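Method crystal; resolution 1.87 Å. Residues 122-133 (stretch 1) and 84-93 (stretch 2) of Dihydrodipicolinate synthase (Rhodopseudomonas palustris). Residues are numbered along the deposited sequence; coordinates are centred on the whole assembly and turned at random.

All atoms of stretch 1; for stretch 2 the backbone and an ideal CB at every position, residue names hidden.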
ATOM      1  N   THR A 122       3.586 -18.761   8.423  1.00 11.84           N
ATOM      2  CA  THR A 122       3.540 -19.801   7.409  1.00 12.32           C
ATOM      3  C   THR A 122       4.644 -19.611   6.374  1.00 12.69           C
ATOM      4  O   THR A 122       5.308 -20.572   5.987  1.00 11.56           O
ATOM      5  CB  THR A 122       2.179 -19.828   6.690  1.00 14.09           C
ATOM      6  OG1 THR A 122       1.193 -20.354   7.582  1.00 15.02           O
ATOM      7  CG2 THR A 122       2.242 -20.700   5.430  1.00 14.16           C
ATOM      8  N   TYR A 123       4.842 -18.373   5.929  1.00 11.67           N
ATOM      9  CA  TYR A 123       5.867 -18.102   4.932  1.00 11.77           C
ATOM     10  C   TYR A 123       7.239 -18.594   5.374  1.00 12.17           C
ATOM     11  O   TYR A 123       7.943 -19.273   4.624  1.00 11.74           O
ATOM     12  CB  TYR A 123       5.969 -16.607   4.632  1.00 14.65           C
ATOM     13  CG  TYR A 123       7.081 -16.315   3.658  1.00 17.39           C
ATOM     14  CD1 TYR A 123       6.925 -16.583   2.300  1.00 20.19           C
ATOM     15  CD2 TYR A 123       8.326 -15.868   4.103  1.00 18.22           C
ATOM     16  CE1 TYR A 123       7.983 -16.422   1.406  1.00 20.66           C
ATOM     17  CE2 TYR A 123       9.392 -15.705   3.217  1.00 18.86           C
ATOM     18  CZ  TYR A 123       9.213 -15.986   1.871  1.00 20.85           C
ATOM     19  OH  TYR A 123      10.262 -15.851   0.990  1.00 14.86           O
ATOM     20  N   PHE A 124       7.624 -18.245   6.593  1.00 11.55           N
ATOM     21  CA  PHE A 124       8.928 -18.649   7.078  1.00 13.29           C
ATOM     22  C   PHE A 124       9.090 -20.145   7.286  1.00 13.18           C
ATOM     23  O   PHE A 124      10.195 -20.665   7.158  1.00 13.39           O
ATOM     24  CB  PHE A 124       9.285 -17.835   8.321  1.00 13.82           C
ATOM     25  CG  PHE A 124       9.662 -16.419   7.991  1.00 14.10           C
ATOM     26  CD1 PHE A 124      10.825 -16.154   7.273  1.00 14.71           C
ATOM     27  CD2 PHE A 124       8.813 -15.362   8.300  1.00 13.74           C
ATOM     28  CE1 PHE A 124      11.135 -14.864   6.861  1.00 14.52           C
ATOM     29  CE2 PHE A 124       9.113 -14.066   7.892  1.00 13.94           C
ATOM     30  CZ  PHE A 124      10.276 -13.819   7.170  1.00 12.51           C
ATOM     31  N   ARG A 125       7.998 -20.846   7.574  1.00 13.51           N
ATOM     32  CA  ARG A 125       8.086 -22.295   7.724  1.00 14.70           C
ATOM     33  C   ARG A 125       8.340 -22.867   6.326  1.00 14.19           C
ATOM     34  O   ARG A 125       9.063 -23.847   6.164  1.00 14.38           O
ATOM     35  CB  ARG A 125       6.790 -22.877   8.300  1.00 16.77           C
ATOM     36  CG  ARG A 125       6.520 -22.489   9.747  1.00 21.96           C
ATOM     37  CD  ARG A 125       5.593 -23.490  10.431  1.00 26.43           C
ATOM     38  NE  ARG A 125       4.314 -23.644   9.741  1.00 30.80           N
ATOM     39  CZ  ARG A 125       3.285 -22.808   9.858  1.00 32.90           C
ATOM     40  NH1 ARG A 125       3.367 -21.744  10.648  1.00 33.77           N
ATOM     41  NH2 ARG A 125       2.169 -23.038   9.179  1.00 34.02           N
ATOM     42  N   GLN A 126       7.744 -22.246   5.313  1.00 14.41           N
ATOM     43  CA  GLN A 126       7.938 -22.708   3.942  1.00 13.74           C
ATOM     44  C   GLN A 126       9.342 -22.332   3.487  1.00 13.58           C
ATOM     45  O   GLN A 126       9.991 -23.079   2.750  1.00 13.25           O
ATOM     46  CB  GLN A 126       6.913 -22.071   3.001  1.00 15.69           C
ATOM     47  CG  GLN A 126       5.471 -22.336   3.375  1.00 18.12           C
ATOM     48  CD  GLN A 126       4.505 -21.641   2.442  1.00 19.42           C
ATOM     49  OE1 GLN A 126       4.706 -20.482   2.079  1.00 21.63           O
ATOM     50  NE2 GLN A 126       3.443 -22.338   2.061  1.00 18.64           N
ATOM     51  N   ALA A 127       9.804 -21.167   3.936  1.00 13.21           N
ATOM     52  CA  ALA A 127      11.130 -20.671   3.585  1.00 12.81           C
ATOM     53  C   ALA A 127      12.226 -21.580   4.135  1.00 12.73           C
ATOM     54  O   ALA A 127      13.170 -21.916   3.422  1.00 13.38           O
ATOM     55  CB  ALA A 127      11.311 -19.245   4.109  1.00 12.56           C
ATOM     56  N   THR A 128      12.102 -21.985   5.398  1.00 11.84           N
ATOM     57  CA  THR A 128      13.104 -22.864   5.998  1.00 13.49           C
ATOM     58  C   THR A 128      13.053 -24.261   5.385  1.00 13.67           C
ATOM     59  O   THR A 128      14.076 -24.939   5.270  1.00 14.12           O
ATOM     60  CB  THR A 128      12.934 -22.981   7.534  1.00 12.91           C
ATOM     61  OG1 THR A 128      11.597 -23.388   7.846  1.00 14.32           O
ATOM     62  CG2 THR A 128      13.238 -21.652   8.209  1.00 11.13           C
ATOM     63  N   GLU A 129      11.861 -24.695   4.992  1.00 15.25           N
ATOM     64  CA  GLU A 129      11.716 -26.006   4.373  1.00 17.34           C
ATOM     65  C   GLU A 129      12.462 -25.977   3.044  1.00 17.47           C
ATOM     66  O   GLU A 129      13.044 -26.975   2.618  1.00 17.35           O
ATOM     67  CB  GLU A 129      10.237 -26.319   4.137  1.00 19.90           C
ATOM     68  CG  GLU A 129       9.989 -27.588   3.343  1.00 24.76           C
ATOM     69  CD  GLU A 129       8.514 -27.839   3.097  1.00 28.08           C
ATOM     70  OE1 GLU A 129       7.845 -26.950   2.525  1.00 29.52           O
ATOM     71  OE2 GLU A 129       8.025 -28.926   3.473  1.00 29.92           O
ATOM     72  N   ALA A 130      12.452 -24.809   2.406  1.00 16.87           N
ATOM     73  CA  ALA A 130      13.111 -24.611   1.123  1.00 19.19           C
ATOM     74  C   ALA A 130      14.639 -24.647   1.186  1.00 19.21           C
ATOM     75  O   ALA A 130      15.275 -25.366   0.416  1.00 20.57           O
ATOM     76  CB  ALA A 130      12.656 -23.294   0.513  1.00 18.08           C
ATOM     77  N   ILE A 131      15.226 -23.871   2.092  1.00 18.72           N
ATOM     78  CA  ILE A 131      16.682 -23.824   2.211  1.00 19.11           C
ATOM     79  C   ILE A 131      17.270 -24.970   3.027  1.00 18.45           C
ATOM     80  O   ILE A 131      18.466 -25.242   2.939  1.00 18.11           O
ATOM     81  CB  ILE A 131      17.163 -22.500   2.851  1.00 20.24           C
ATOM     82  CG1 ILE A 131      16.659 -22.402   4.292  1.00 22.43           C
ATOM     83  CG2 ILE A 131      16.685 -21.316   2.021  1.00 19.71           C
ATOM     84  CD1 ILE A 131      17.271 -21.265   5.077  1.00 22.94           C
ATOM     85  N   GLY A 132      16.431 -25.632   3.819  1.00 18.39           N
ATOM     86  CA  GLY A 132      16.896 -26.731   4.648  1.00 18.59           C
ATOM     87  C   GLY A 132      16.992 -26.294   6.097  1.00 20.09           C
ATOM     88  O   GLY A 132      17.493 -25.208   6.385  1.00 17.58           O
ATOM     89  N   ASP A 133      16.515 -27.130   7.013  1.00 22.49           N
ATOM     90  CA  ASP A 133      16.546 -26.791   8.437  1.00 26.59           C
ATOM     91  C   ASP A 133      17.952 -26.754   9.031  1.00 26.72           C
ATOM     92  O   ASP A 133      18.138 -26.371  10.186  1.00 28.58           O
ATOM     93  CB  ASP A 133      15.688 -27.776   9.235  1.00 30.31           C
ATOM     94  CG  ASP A 133      14.243 -27.784   8.787  1.00 33.79           C
ATOM     95  OD1 ASP A 133      13.649 -26.693   8.669  1.00 35.36           O
ATOM     96  OD2 ASP A 133      13.699 -28.884   8.560  1.00 38.81           O
ATOM     97  N   UNK A  84      16.708 -13.622   0.099  1.00 10.05           N
ATOM     98  CA  UNK A  84      15.315 -13.250  -0.128  1.00 12.11           C
ATOM     99  C   UNK A  84      15.065 -13.309  -1.634  1.00 12.98           C
ATOM    100  O   UNK A  84      15.871 -12.816  -2.422  1.00 12.87           O
ATOM    101  CB  UNK A  84      15.003 -11.863   0.437  1.00 12.11           C
ATOM    102  N   UNK A  85      13.955 -13.918  -2.035  1.00 14.33           N
ATOM    103  CA  UNK A  85      13.650 -14.047  -3.454  1.00 14.88           C
ATOM    104  C   UNK A  85      12.152 -14.179  -3.691  1.00 16.74           C
ATOM    105  O   UNK A  85      11.390 -14.429  -2.761  1.00 15.49           O
ATOM    106  CB  UNK A  85      14.382 -15.253  -4.046  1.00 14.88           C
ATOM    107  N   UNK A  86      11.709 -13.989  -4.946  1.00 17.80           N
ATOM    108  CA  UNK A  86      10.288 -14.095  -5.287  1.00 18.38           C
ATOM    109  C   UNK A  86       9.772 -15.521  -5.150  1.00 17.35           C
ATOM    110  O   UNK A  86       8.580 -15.741  -4.943  1.00 18.34           O
ATOM    111  CB  UNK A  86      10.050 -13.597  -6.714  1.00 18.38           C
ATOM    112  N   UNK A  87      10.677 -16.487  -5.267  1.00 16.93           N
ATOM    113  CA  UNK A  87      10.286 -17.880  -5.158  1.00 17.45           C
ATOM    114  C   UNK A  87      11.276 -18.708  -4.367  1.00 18.09           C
ATOM    115  O   UNK A  87      12.431 -18.311  -4.195  1.00 16.57           O
ATOM    116  CB  UNK A  87      10.113 -18.483  -6.554  1.00 17.45           C
ATOM    117  N   UNK A  88      10.825 -19.868  -3.902  1.00 17.25           N
ATOM    118  CA  UNK A  88      11.658 -20.757  -3.095  1.00 18.13           C
ATOM    119  C   UNK A  88      12.763 -21.501  -3.834  1.00 17.55           C
ATOM    120  O   UNK A  88      13.777 -21.859  -3.234  1.00 16.87           O
ATOM    121  CB  UNK A  88      10.756 -21.789  -2.415  1.00 18.13           C
ATOM    122  N   UNK A  89      12.573 -21.745  -5.127  1.00 17.97           N
ATOM    123  CA  UNK A  89      13.579 -22.457  -5.911  1.00 17.76           C
ATOM    124  C   UNK A  89      14.865 -21.639  -5.993  1.00 16.89           C
ATOM    125  O   UNK A  89      15.959 -22.156  -5.760  1.00 16.15           O
ATOM    126  CB  UNK A  89      13.051 -22.762  -7.314  1.00 17.76           C
ATOM    127  N   UNK A  90      14.729 -20.360  -6.328  1.00 16.59           N
ATOM    128  CA  UNK A  90      15.884 -19.481  -6.429  1.00 16.76           C
ATOM    129  C   UNK A  90      16.538 -19.331  -5.059  1.00 17.59           C
ATOM    130  O   UNK A  90      17.763 -19.306  -4.941  1.00 16.88           O
ATOM    131  CB  UNK A  90      15.480 -18.115  -6.988  1.00 16.76           C
ATOM    132  N   UNK A  91      15.712 -19.237  -4.021  1.00 16.19           N
ATOM    133  CA  UNK A  91      16.213 -19.091  -2.664  1.00 15.47           C
ATOM    134  C   UNK A  91      17.036 -20.310  -2.259  1.00 14.89           C
ATOM    135  O   UNK A  91      18.120 -20.176  -1.693  1.00 13.06           O
ATOM    136  CB  UNK A  91      15.055 -18.882  -1.687  1.00 15.47           C
ATOM    137  N   UNK A  92      16.520 -21.499  -2.547  1.00 14.83           N
ATOM    138  CA  UNK A  92      17.234 -22.721  -2.190  1.00 16.00           C
ATOM    139  C   UNK A  92      18.571 -22.814  -2.915  1.00 15.77           C
ATOM    140  O   UNK A  92      19.589 -23.171  -2.318  1.00 15.50           O
ATOM    141  CB  UNK A  92      16.378 -23.948  -2.510  1.00 16.00           C
ATOM    142  N   UNK A  93      18.566 -22.493  -4.202  1.00 16.25           N
ATOM    143  CA  UNK A  93      19.788 -22.551  -4.993  1.00 15.59           C
ATOM    144  C   UNK A  93      20.881 -21.666  -4.398  1.00 14.91           C
ATOM    145  O   UNK A  93      21.981 -22.136  -4.108  1.00 13.68           O
ATOM    146  CB  UNK A  93      19.502 -22.133  -6.437  1.00 15.59           C
TER

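Position 84 lies in the loop that leads into the second helix. Its CA-to-CB bond points sideways, and no atom of stretch 1 lies within 5.5 Å of the ideal CB, so stretch 1 leaves the choice open. The residue is S84, whose hydroxyl is hydrogen-bonded elsewhere in the structure.

Position 85 is extended, with phi/psi of -155/165, and its CB again points sideways, clear of stretch 1. Many residues would fit. Stretch 1 offers the phenol of Y123, whose OH lies 4.2 Å from the backbone O of 85, a gap that water can span. The residue is A85, and its backbone does the work: one water donates to A85 O (2.8 Å) and lies 2.7 Å from Y123 OH, while a second sits 2.9 Å from Y123 OH and accepts a weak hydrogen bond from A85 N (3.3 Å).

At position 86, phi of -67 is compatible with proline, but the CB points away from stretch 1 and many other residues would fit; P86 is found. Position 87 stands right before the helix. Its phi/psi of -139/162 do not demand glycine, and serine, threonine, aspartate or asparagine would be familiar N-caps, but the residue is G87. Its carbonyl O accepts a weak hydrogen bond from the backbone N of 91 (3.4 Å).

Position 88 points toward stretch 1, its ideal CB 3.8 Å from A130 CB. Beyond it Y123, Q126, A127 and A130 frame a hollow, largely apolar, that would suit leucine, methionine or an aromatic ring. F88 fills it as a knob in a hole. With chi1 in the m well, its ring brings CZ to 3.5 Å from Q126 CB and CE1 to 3.6 Å from A127 CA. The rings of F88 and Y123 are near parallel but slid apart, with centroids 5.5 Å apart, so they touch (CE1 to CE1, 3.7 Å) and barely overlap.

Positions 89 and 90 meet nothing of stretch 1: the first points away and the second is out of reach, so any residue that tolerates a helix would do, small or polar. Both are alanine, A89 and A90.

Position 91 points toward stretch 1, but its ideal CB is still 4.7 Å from I131 CG2. A long apolar chain such as methionine or leucine would suit. M91, present as selenomethionine, extends with chi1 and chi2 both t. Its CG packs 3.6 Å from I131 CG2, its SE lies 4.2 Å from A127 CB, and its CE reaches 3.2 Å from Y123 OH.

Position 92 points sideways, near the C-terminal end of the first helix, where A130 O lies 3.4 Å from the ideal CB. An acceptor so close would suit a short donor such as serine or asparagine, or a long one that runs past and turns back, as arginine can. In R92 chi1 to chi3 are all t, and chi4 of 70° accompanies the return of NH1, which donates to A130 O at 2.8 Å and 159°.

Position 93 is out of reach, so most helix-compatible residues would serve; it is R93, whose NH2 is hydrogen-bonded elsewhere in the structure.

Stretch 2 84-93: SAPGFAAMRR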
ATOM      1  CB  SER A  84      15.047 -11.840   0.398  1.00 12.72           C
ATOM      2  OG  SER A  84      15.329 -11.761   1.787  1.00 15.18           O
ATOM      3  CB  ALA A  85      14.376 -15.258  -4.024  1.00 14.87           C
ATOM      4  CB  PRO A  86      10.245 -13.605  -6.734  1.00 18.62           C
ATOM      5  CG  PRO A  86      11.371 -12.626  -6.785  1.00 19.92           C
ATOM      6  CD  PRO A  86      12.458 -13.373  -6.055  1.00 18.88           C
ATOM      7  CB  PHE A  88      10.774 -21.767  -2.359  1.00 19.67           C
ATOM      8  CG  PHE A  88       9.844 -21.139  -1.362  1.00 21.79           C
ATOM      9  CD1 PHE A  88      10.324 -20.235  -0.419  1.00 21.04           C
ATOM     10  CD2 PHE A  88       8.490 -21.457  -1.355  1.00 22.05           C
ATOM     11  CE1 PHE A  88       9.467 -19.660   0.518  1.00 21.97           C
ATOM     12  CE2 PHE A  88       7.625 -20.885  -0.421  1.00 21.86           C
ATOM     13  CZ  PHE A  88       8.116 -19.986   0.515  1.00 23.25           C
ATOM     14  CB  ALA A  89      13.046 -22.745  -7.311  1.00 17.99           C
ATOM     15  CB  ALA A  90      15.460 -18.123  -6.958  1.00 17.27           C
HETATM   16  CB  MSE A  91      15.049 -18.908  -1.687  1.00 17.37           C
HETATM   17  CG  MSE A  91      15.487 -18.714  -0.241  1.00 19.12           C
HETATM   18 SE   MSE A  91      13.986 -18.584   0.982  1.00 23.93          SE
HETATM   19  CE  MSE A  91      13.219 -16.949   0.287  1.00 20.27           C
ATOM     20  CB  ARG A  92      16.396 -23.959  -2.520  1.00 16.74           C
ATOM     21  CG  ARG A  92      17.093 -25.265  -2.157  1.00 20.73           C
ATOM     22  CD  ARG A  92      16.265 -26.481  -2.543  1.00 26.03           C
ATOM     23  NE  ARG A  92      16.999 -27.728  -2.342  1.00 31.27           N
ATOM     24  CZ  ARG A  92      17.308 -28.240  -1.153  1.00 33.47           C
ATOM     25  NH1 ARG A  92      16.944 -27.615  -0.040  1.00 34.87           N
ATOM     26  NH2 ARG A  92      17.985 -29.378  -1.076  1.00 34.28           N
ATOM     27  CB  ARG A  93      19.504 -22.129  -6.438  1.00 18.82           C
ATOM     28  CG  ARG A  93      20.741 -22.064  -7.322  1.00 22.69           C
ATOM     29  CD  ARG A  93      20.382 -21.609  -8.727  1.00 25.60           C
ATOM     30  NE  ARG A  93      19.594 -22.606  -9.454  1.00 31.05           N
ATOM     31  CZ  ARG A  93      20.096 -23.723  -9.975  1.00 32.89           C
ATOM     32  NH1 ARG A  93      21.393 -23.991  -9.853  1.00 32.50           N
ATOM     33  NH2 ARG A  93      19.303 -24.570 -10.621  1.00 32.49           N
TER
HETATM   34  O   HOH W   1      11.955 -13.557   0.592  1.00 13.43           O
HETATM   35  O   HOH W   2       9.588 -16.227  -1.577  1.00 14.72           O
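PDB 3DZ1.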